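Local coordinates for Lysine/ornithine decarboxylase (Selenomonas ruminantium, PDB 5GJO), which decarboxylates both L-lysine and L-ornithine, giving cadaverine and putrescine, with pyridoxal 5'-phosphate as cofactor, at residues I177-G182 with L215-G220; G321-G326 with R360-Y365. The protein carries 2 engineered substitutions. One frame throughout, in Å; residues are numbered along the deposited sequence.

The two contacts occupy opposite sides of the chain's centre, with their own centres 36 Å apart and their nearest atoms about 26 Å apart, so they do not touch. Contact 1 lies in the barrel and holds the PLP bound by this chain; there the His180 side chain is about 7 Å from that of Lys52, by similarity the cofactor-bearing lysine, not attached here. Contact 2 presents Cys324 to a different PLP, which is hydrogen-bonded by His180 and Gly220 of the second subunit. Each cofactor site of the homodimer is therefore composite: residues 177-182 and 215-220 of one chain grip the phosphate end, and residues 321-326 of the other, backed by 360-365, approach the pyridine hydroxyl.

Contact 1: I177-G182 with L215-G220; sequences ICFHVG and LDIGGG. With PLP (pyridoxal-5'-phosphate), chain H.
Ile177 and Cys178 pair with Leu215 and Asp216 as neighbouring parallel strands: Asp216 N donates to Ile177 O at 3.0 Å, and Phe179 N to Asp216 O at 3.0 Å. The pair belongs to the beta-alpha-beta unit of strand 173-178, helix 189-207 and strand 214-216 in the PLP-binding TIM barrel. Next along the chain, the Phe179 ring packs on the Ile217 backbone, whose CA stands 4.0 Å from the ring centroid, over the face, in a CH-pi contact. Asp216 OD1 receives a hydrogen bond from Gly218 N, closing an Asx turn where the glycines begin.

His180 carries the contact onward. From CB, CG is set anti to the backbone N (chi1 -162°), which sends the imidazole along the glycine run. Gly219 N stands over one face of the ring, 3.3 Å from CD2; CD2 also approaches C3 of PLP. At the edge ND1 accepts a hydrogen bond from Gly182 N at 3.0 Å, close to the ring plane, and CE1 nears Gly220 N obliquely. At the tip NE2 donates to PLP O4P at 3.1 Å (162°). Both ring nitrogens are thus engaged, which fixes the ring's rotation. Gly220 N adds an almost straight bond to O1P (2.9 Å, 176°); a CB on Gly219 would collide with that same oxygen. Ser183, Gly258, Arg259 and Tyr353 supply further bonds to PLP.

With ND1 accepting, the imidazole offers its NE2 proton to the ester oxygen, and together with a backbone amide it grips the cofactor's phosphate end from the mouth of the barrel.

Contact 2: G321-G326 with R360-Y365; sequences GPSCDG and RFNGFY. With PLP (pyridoxal-5'-phosphate), chain O.
Cys324 N donates to Asn362 OD1 at 3.0 Å, with an N-H...O angle of 162° and the donor in the plane of the amide carbonyl. The same oxygen lies 3.3 Å from Ser323 CA, so it sits against the backbone leading into the cysteine. Cys324 CB comes within 3.2 Å of O3 of a PLP that is hydrogen-bonded by His180 and Gly220 of the second subunit. CG of Asn362 is anti to its carbonyl carbon (chi1 -79°), which carries the amide across to the 321-326 loop. An alanine in place of Asn362 would probably leave Cys324 N without its acceptor and let the cysteine's backbone shift relative to the cofactor.

This is the composite active site of class-II Orn/Lys/Arg decarboxylases: a loop between strands 315-320 and 329-336 reaches over the dimer interface, and by similarity Cys324 is the proton donor, shared with the partner chain. Asn362 packs on Lys52 of the second subunit, while Pro322 O accepts a hydrogen bond from Asn95 ND2 of that subunit.

Flanking the amide are two phenylalanines. Phe364 places its rim atom CZ 3.4 Å from Pro322 O and 3.8 Å from Pro322 CB, with Pro322 CG over one ring face. The Phe361 ring meets Ser323 CB at its edge and stacks on Tyr291, whose hydroxyl is hydrogen-bonded to Asp325 OD2. Farther out, the turn bearing Asn362 is braced by its own arginine: Arg360 NE donates to Phe364 O at 2.9 Å and Arg360 NH2 to Gly363 O at 3.0 Å, both oxygens near the guanidinium plane but each donor above its carbonyl plane.

Contact 1: I177-G182 with L215-G220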
loop_
_atom_site.group_PDB
_atom_site.type_symbol
_atom_site.label_atom_id
_atom_site.label_comp_id
_atom_site.label_asym_id
_atom_site.label_seq_id
_atom_site.Cartn_x
_atom_site.Cartn_y
_atom_site.Cartn_z
ATOM N N ILE A 177 6.859 -25.863 -19.689
ATOM C CA ILE A 177 6.442 -25.910 -18.292
ATOM C C ILE A 177 7.208 -24.815 -17.512
ATOM O O ILE A 177 8.386 -24.562 -17.768
ATOM C CB ILE A 177 6.683 -27.261 -17.716
ATOM C CG1 ILE A 177 5.830 -28.301 -18.517
ATOM C CG2 ILE A 177 6.248 -27.342 -16.255
ATOM C CD1 ILE A 177 6.041 -29.723 -18.094
ATOM N N CYS A 178 6.477 -24.235 -16.572
ATOM C CA CYS A 178 7.052 -23.312 -15.590
ATOM C C CYS A 178 6.584 -23.614 -14.177
ATOM O O CYS A 178 5.610 -24.310 -13.924
ATOM C CB CYS A 178 6.699 -21.834 -15.940
ATOM S SG CYS A 178 5.021 -21.320 -15.807
ATOM N N PHE A 179 7.316 -23.037 -13.243
ATOM C CA PHE A 179 7.005 -23.166 -11.848
ATOM C C PHE A 179 7.660 -21.979 -11.088
ATOM O O PHE A 179 8.583 -21.297 -11.620
ATOM C CB PHE A 179 7.405 -24.496 -11.219
ATOM C CG PHE A 179 8.859 -24.824 -11.323
ATOM C CD1 PHE A 179 9.773 -24.311 -10.435
ATOM C CD2 PHE A 179 9.321 -25.627 -12.291
ATOM C CE1 PHE A 179 11.106 -24.608 -10.496
ATOM C CE2 PHE A 179 10.659 -25.937 -12.395
ATOM C CZ PHE A 179 11.573 -25.449 -11.477
ATOM N N HIS A 180 7.085 -21.711 -9.908
ATOM C CA HIS A 180 7.741 -20.726 -8.987
ATOM C C HIS A 180 7.676 -21.411 -7.622
ATOM O O HIS A 180 6.586 -21.789 -7.160
ATOM C CB HIS A 180 7.063 -19.406 -9.005
ATOM C CG HIS A 180 7.895 -18.300 -8.453
ATOM N ND1 HIS A 180 8.519 -18.415 -7.239
ATOM C CD2 HIS A 180 8.206 -17.071 -8.925
ATOM C CE1 HIS A 180 9.142 -17.278 -6.938
ATOM N NE2 HIS A 180 8.978 -16.445 -7.946
ATOM N N VAL A 181 8.827 -21.555 -7.025
ATOM C CA VAL A 181 8.915 -22.273 -5.743
ATOM C C VAL A 181 8.362 -21.465 -4.541
ATOM O O VAL A 181 8.103 -22.018 -3.444
ATOM C CB VAL A 181 10.324 -22.778 -5.422
ATOM C CG1 VAL A 181 10.859 -23.745 -6.448
ATOM C CG2 VAL A 181 11.299 -21.666 -5.130
ATOM N N GLY A 182 8.199 -20.173 -4.778
ATOM C CA GLY A 182 7.790 -19.216 -3.768
ATOM C C GLY A 182 8.860 -18.155 -3.535
ATOM O O GLY A 182 9.980 -18.347 -3.901
ATOM N N LEU A 215 11.677 -24.437 -20.480
ATOM C CA LEU A 215 11.371 -24.673 -19.083
ATOM C C LEU A 215 11.713 -23.325 -18.342
ATOM O O LEU A 215 12.761 -22.771 -18.569
ATOM C CB LEU A 215 12.242 -25.739 -18.577
ATOM C CG LEU A 215 12.272 -26.051 -17.116
ATOM C CD1 LEU A 215 10.888 -26.616 -16.719
ATOM C CD2 LEU A 215 13.423 -27.017 -16.762
ATOM N N ASP A 216 10.768 -22.806 -17.569
ATOM C CA ASP A 216 10.982 -21.554 -16.796
ATOM C C ASP A 216 10.877 -21.958 -15.302
ATOM O O ASP A 216 9.830 -22.356 -14.828
ATOM C CB ASP A 216 9.943 -20.548 -17.213
ATOM C CG ASP A 216 10.147 -19.159 -16.617
ATOM O OD1 ASP A 216 10.394 -19.087 -15.419
ATOM O OD2 ASP A 216 9.961 -18.131 -17.337
ATOM N N ILE A 217 11.983 -21.813 -14.594
ATOM C CA ILE A 217 12.113 -22.158 -13.227
ATOM C C ILE A 217 11.664 -21.089 -12.194
ATOM O O ILE A 217 11.824 -21.340 -11.006
ATOM C CB ILE A 217 13.561 -22.566 -12.896
ATOM C CG1 ILE A 217 14.549 -21.402 -12.924
ATOM C CG2 ILE A 217 14.017 -23.657 -13.849
ATOM C CD1 ILE A 217 15.798 -21.732 -12.165
ATOM N N GLY A 218 11.145 -19.976 -12.664
ATOM C CA GLY A 218 10.626 -18.917 -11.790
ATOM C C GLY A 218 11.724 -18.206 -11.025
ATOM O O GLY A 218 12.894 -18.195 -11.469
ATOM N N GLY A 219 11.352 -17.524 -9.927
ATOM C CA GLY A 219 12.319 -16.762 -9.155
ATOM C C GLY A 219 12.543 -17.377 -7.815
ATOM O O GLY A 219 12.604 -18.615 -7.677
ATOM N N GLY A 220 12.510 -16.519 -6.777
ATOM C CA GLY A 220 12.581 -16.925 -5.386
ATOM C C GLY A 220 13.941 -16.859 -4.734
ATOM O O GLY A 220 14.062 -17.113 -3.558
HETATM N N1 PLP H . 8.028 -14.349 -11.652
HETATM C C2 PLP H . 6.752 -14.545 -11.241
HETATM C C2A PLP H . 5.744 -15.149 -12.182
HETATM C C3 PLP H . 6.346 -14.166 -9.864
HETATM O O3 PLP H . 5.069 -14.354 -9.428
HETATM C C4 PLP H . 7.379 -13.577 -8.984
HETATM C C4A PLP H . 7.070 -13.167 -7.596
HETATM O O4A PLP H . 5.923 -12.898 -7.280
HETATM C C5 PLP H . 8.738 -13.415 -9.555
HETATM C C6 PLP H . 8.980 -13.816 -10.867
HETATM C C5A PLP H . 9.849 -12.822 -8.720
HETATM O O4P PLP H . 9.941 -13.523 -7.483
HETATM P P PLP H . 11.180 -13.266 -6.487
HETATM O O1P PLP H . 12.384 -13.706 -7.284
HETATM O O2P PLP H . 10.873 -14.135 -5.291
HETATM O O3P PLP H . 11.123 -11.782 -6.212
HETATM O O HOH W 1 7.981 -19.635 -13.808
HETATM O O HOH W 2 11.004 -20.626 -8.494
#

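Contact 2: G321-G326 with R360-Y365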
loop_
_atom_site.group_PDB
_atom_site.type_symbol
_atom_site.label_atom_id
_atom_site.label_comp_id
_atom_site.label_asym_id
_atom_site.label_seq_id
_atom_site.Cartn_x
_atom_site.Cartn_y
_atom_site.Cartn_z
ATOM N N GLY A 321 6.721 5.904 11.654
ATOM C CA GLY A 321 6.640 6.677 10.437
ATOM C C GLY A 321 5.858 7.966 10.637
ATOM O O GLY A 321 5.417 8.290 11.725
ATOM N N PRO A 322 5.672 8.723 9.547
ATOM C CA PRO A 322 5.159 10.080 9.633
ATOM C C PRO A 322 3.641 10.209 9.547
ATOM O O PRO A 322 3.121 11.326 9.621
ATOM C CB PRO A 322 5.780 10.749 8.390
ATOM C CG PRO A 322 5.838 9.615 7.381
ATOM C CD PRO A 322 6.282 8.423 8.241
ATOM N N SER A 323 2.946 9.132 9.321
ATOM C CA SER A 323 1.483 9.192 9.189
ATOM C C SER A 323 0.783 9.358 10.528
ATOM O O SER A 323 1.390 9.278 11.619
ATOM C CB SER A 323 0.922 8.022 8.469
ATOM O OG SER A 323 0.914 6.886 9.283
ATOM N N CYS A 324 -0.496 9.682 10.428
ATOM C CA CYS A 324 -1.375 9.839 11.581
ATOM C C CYS A 324 -2.001 8.541 12.057
ATOM O O CYS A 324 -2.979 8.601 12.801
ATOM C CB CYS A 324 -2.515 10.802 11.184
ATOM S SG CYS A 324 -1.796 12.490 10.982
ATOM N N ASP A 325 -1.508 7.397 11.602
ATOM C CA ASP A 325 -2.095 6.085 11.890
ATOM C C ASP A 325 -1.233 5.365 12.933
ATOM O O ASP A 325 0.009 5.316 12.856
ATOM C CB ASP A 325 -2.163 5.306 10.606
ATOM C CG ASP A 325 -2.973 4.027 10.694
ATOM O OD1 ASP A 325 -2.972 3.322 11.751
ATOM O OD2 ASP A 325 -3.585 3.691 9.671
ATOM N N GLY A 326 -1.904 4.727 13.874
ATOM C CA GLY A 326 -1.266 3.959 14.922
ATOM C C GLY A 326 -0.466 2.755 14.446
ATOM O O GLY A 326 0.421 2.286 15.116
ATOM N N ARG A 360 0.311 7.047 -1.421
ATOM C CA ARG A 360 0.195 8.444 -1.075
ATOM C C ARG A 360 -0.762 8.667 0.101
ATOM O O ARG A 360 -1.374 9.715 0.207
ATOM C CB ARG A 360 -0.149 9.313 -2.289
ATOM C CG ARG A 360 0.966 9.334 -3.328
ATOM C CD ARG A 360 1.085 10.624 -4.109
ATOM N NE ARG A 360 1.023 11.802 -3.260
ATOM C CZ ARG A 360 0.657 13.002 -3.674
ATOM N NH1 ARG A 360 0.321 13.194 -4.940
ATOM N NH2 ARG A 360 0.606 14.004 -2.821
ATOM N N PHE A 361 -0.899 7.645 0.951
ATOM C CA PHE A 361 -1.675 7.785 2.176
ATOM C C PHE A 361 -1.324 9.036 2.918
ATOM O O PHE A 361 -0.159 9.435 2.952
ATOM C CB PHE A 361 -1.440 6.561 3.075
ATOM C CG PHE A 361 -2.445 6.372 4.161
ATOM C CD1 PHE A 361 -3.648 5.826 3.879
ATOM C CD2 PHE A 361 -2.133 6.662 5.473
ATOM C CE1 PHE A 361 -4.584 5.573 4.941
ATOM C CE2 PHE A 361 -3.027 6.448 6.506
ATOM C CZ PHE A 361 -4.266 5.934 6.243
ATOM N N ASN A 362 -2.339 9.751 3.446
ATOM C CA ASN A 362 -2.118 11.035 4.121
ATOM C C ASN A 362 -1.518 12.157 3.232
ATOM O O ASN A 362 -1.139 13.214 3.763
ATOM C CB ASN A 362 -1.181 10.922 5.331
ATOM C CG ASN A 362 -1.805 10.368 6.632
ATOM O OD1 ASN A 362 -1.181 10.524 7.683
ATOM N ND2 ASN A 362 -2.959 9.731 6.596
ATOM N N GLY A 363 -1.531 11.943 1.917
ATOM C CA GLY A 363 -1.025 12.839 0.940
ATOM C C GLY A 363 0.477 12.925 0.834
ATOM O O GLY A 363 1.005 13.772 0.099
ATOM N N PHE A 364 1.230 12.138 1.577
ATOM C CA PHE A 364 2.656 12.150 1.352
ATOM C C PHE A 364 3.074 11.814 -0.066
ATOM O O PHE A 364 2.368 11.067 -0.772
ATOM C CB PHE A 364 3.335 11.177 2.353
ATOM C CG PHE A 364 3.238 11.656 3.774
ATOM C CD1 PHE A 364 3.928 12.792 4.198
ATOM C CD2 PHE A 364 2.422 11.010 4.668
ATOM C CE1 PHE A 364 3.808 13.260 5.531
ATOM C CE2 PHE A 364 2.316 11.496 5.976
ATOM C CZ PHE A 364 3.025 12.537 6.418
ATOM N N TYR A 365 4.211 12.379 -0.511
ATOM C CA TYR A 365 4.725 12.004 -1.824
ATOM C C TYR A 365 5.360 10.632 -1.820
ATOM O O TYR A 365 5.881 10.183 -0.746
ATOM C CB TYR A 365 5.800 12.975 -2.264
ATOM C CG TYR A 365 5.270 14.370 -2.219
ATOM C CD1 TYR A 365 4.130 14.741 -2.977
ATOM C CD2 TYR A 365 5.838 15.306 -1.359
ATOM C CE1 TYR A 365 3.622 16.059 -2.921
ATOM C CE2 TYR A 365 5.332 16.611 -1.277
ATOM C CZ TYR A 365 4.242 16.986 -2.072
ATOM O OH TYR A 365 3.817 18.306 -1.964
HETATM N N1 PLP O . -7.916 13.458 12.670
HETATM C C2 PLP O . -6.691 12.941 12.879
HETATM C C2A PLP O . -5.530 13.754 13.376
HETATM C C3 PLP O . -6.448 11.521 12.605
HETATM O O3 PLP O . -5.255 10.993 12.806
HETATM C C4 PLP O . -7.545 10.679 12.109
HETATM C C4A PLP O . -7.286 9.236 11.844
HETATM O O4A PLP O . -6.135 8.829 11.718
HETATM C C5 PLP O . -8.850 11.376 11.952
HETATM C C6 PLP O . -8.959 12.712 12.249
HETATM C C5A PLP O . -10.069 10.659 11.456
HETATM O O4P PLP O . -10.327 9.434 12.102
HETATM P P PLP O . -11.641 8.730 11.693
HETATM O O1P PLP O . -11.433 8.424 10.296
HETATM O O2P PLP O . -12.732 9.697 11.917
HETATM O O3P PLP O . -11.679 7.519 12.506
#